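Local atomic coordinates of Rpb7-binding protein seb1 (PDB entry 5MDT), a protein that binds RNA polymerase II, probably through the C-terminal domain of its largest subunit, and nascent RNA, and so drives transcription termination. Residues S2-E6 with L32-N36. Sequence-based numbering, arbitrary orientation.
Sequences SGIAE and LSMEN
Two helix ends meet here: after Ser2 (psi -83), the extended N-cap residue Gly3 (phi/psi -169/169) leads into helix 4-16; Leu32 to Met34 lie in the last turn of helix 23-35, and Asn36 leaves helical geometry at -128/32. The nearest CA atoms, of Ser2 and Leu32, are 5.8 Å apart; 244 Å² is buried in total. Polar contacts centre on Ser2. Its N donates to Asn36 OD1 at 3.3 Å and, weakly, to Glu35 OE1 at 2.9 Å; Asn36 ND2 returns a weak bond to Ser2 O at 3.3 Å. Asn36, chi1 m and CB toward the partner, offers both ends of its amide to one residue. In the all-helical CID fold, this joins Ser2, the first modelled residue, to the end of helix 23-35, at the surface of the right-handed superhelical array. Leu32 methyls (chi1 m, chi2 t) make van der Waals contacts: CD2 lies 3.5 Å from Ser2 CB and Gly3 N, CD1 3.8 Å from Glu6 CG; Leu32 also touches Phe7 and Ile10 of helix 4-16. Within 2-6, Ser2 OG (chi1 t) bonds weakly to Glu6 OE1 at 3.3 Å. The Ile4 CA-to-CB bond points away from 32-36; its side chain touches Phe43 of helix 40-53.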
loop_
_atom_site.group_PDB
_atom_site.type_symbol
_atom_site.label_atom_id
_atom_site.label_comp_id
_atom_site.label_asym_id
_atom_site.label_seq_id
_atom_site.Cartn_x
_atom_site.Cartn_y
_atom_site.Cartn_z
ATOM N N SER A 2 -8.878 10.619 -12.871
ATOM C CA SER A 2 -9.728 10.070 -13.933
ATOM C C SER A 2 -10.727 9.018 -13.419
ATOM O O SER A 2 -11.875 9.384 -13.166
ATOM C CB SER A 2 -8.900 9.555 -15.113
ATOM O OG SER A 2 -9.648 8.723 -15.988
ATOM N N GLY A 3 -10.303 7.751 -13.256
ATOM C CA GLY A 3 -11.198 6.712 -12.769
ATOM C C GLY A 3 -10.674 5.350 -12.343
ATOM O O GLY A 3 -9.522 4.954 -12.591
ATOM N N ILE A 4 -11.570 4.601 -11.725
ATOM C CA ILE A 4 -11.268 3.257 -11.228
ATOM C C ILE A 4 -10.999 2.285 -12.379
ATOM O O ILE A 4 -10.151 1.401 -12.217
ATOM C CB ILE A 4 -12.339 2.737 -10.211
ATOM C CG1 ILE A 4 -11.893 1.439 -9.497
ATOM C CG2 ILE A 4 -13.727 2.583 -10.845
ATOM C CD1 ILE A 4 -10.709 1.579 -8.481
ATOM N N ALA A 5 -11.690 2.448 -13.537
ATOM C CA ALA A 5 -11.475 1.563 -14.689
ATOM C C ALA A 5 -10.021 1.683 -15.193
ATOM O O ALA A 5 -9.357 0.661 -15.402
ATOM C CB ALA A 5 -12.458 1.884 -15.804
ATOM N N GLU A 6 -9.506 2.926 -15.312
ATOM C CA GLU A 6 -8.111 3.142 -15.722
ATOM C C GLU A 6 -7.144 2.530 -14.694
ATOM O O GLU A 6 -6.178 1.871 -15.086
ATOM C CB GLU A 6 -7.820 4.641 -15.895
ATOM C CG GLU A 6 -6.408 4.897 -16.385
ATOM C CD GLU A 6 -6.072 6.231 -17.022
ATOM O OE1 GLU A 6 -6.881 7.182 -16.922
ATOM O OE2 GLU A 6 -4.969 6.326 -17.606
ATOM N N LEU A 32 -4.423 8.748 -9.836
ATOM C CA LEU A 32 -5.828 8.357 -10.033
ATOM C C LEU A 32 -6.558 8.245 -8.681
ATOM O O LEU A 32 -7.674 8.719 -8.548
ATOM C CB LEU A 32 -5.913 7.034 -10.821
ATOM C CG LEU A 32 -5.597 7.141 -12.322
ATOM C CD1 LEU A 32 -5.267 5.788 -12.891
ATOM C CD2 LEU A 32 -6.800 7.677 -13.092
ATOM N N SER A 33 -5.897 7.699 -7.663
ATOM C CA SER A 33 -6.527 7.553 -6.350
ATOM C C SER A 33 -6.738 8.916 -5.682
ATOM O O SER A 33 -7.773 9.130 -5.070
ATOM C CB SER A 33 -5.709 6.607 -5.467
ATOM O OG SER A 33 -4.492 7.248 -5.131
ATOM N N MET A 34 -5.794 9.861 -5.860
ATOM C CA MET A 34 -5.929 11.190 -5.260
ATOM C C MET A 34 -6.928 12.043 -6.015
ATOM O O MET A 34 -7.475 12.987 -5.433
ATOM C CB MET A 34 -4.562 11.920 -5.205
ATOM C CG MET A 34 -3.581 11.278 -4.241
ATOM S SD MET A 34 -4.152 11.324 -2.515
ATOM C CE MET A 34 -3.700 13.071 -2.099
ATOM N N GLU A 35 -7.147 11.758 -7.314
ATOM C CA GLU A 35 -8.110 12.550 -8.113
ATOM C C GLU A 35 -9.555 12.062 -7.893
ATOM O O GLU A 35 -10.517 12.711 -8.312
ATOM C CB GLU A 35 -7.773 12.460 -9.610
ATOM C CG GLU A 35 -6.492 13.184 -10.028
ATOM C CD GLU A 35 -5.813 12.683 -11.290
ATOM O OE1 GLU A 35 -6.384 11.812 -11.983
ATOM O OE2 GLU A 35 -4.675 13.129 -11.560
ATOM N N ASN A 36 -9.706 10.918 -7.220
ATOM C CA ASN A 36 -11.008 10.288 -7.015
ATOM C C ASN A 36 -11.361 9.922 -5.577
ATOM O O ASN A 36 -12.082 8.952 -5.353
ATOM C CB ASN A 36 -11.117 9.101 -7.981
ATOM C CG ASN A 36 -11.108 9.541 -9.419
ATOM O OD1 ASN A 36 -10.099 9.405 -10.103
ATOM N ND2 ASN A 36 -12.252 9.994 -9.918
#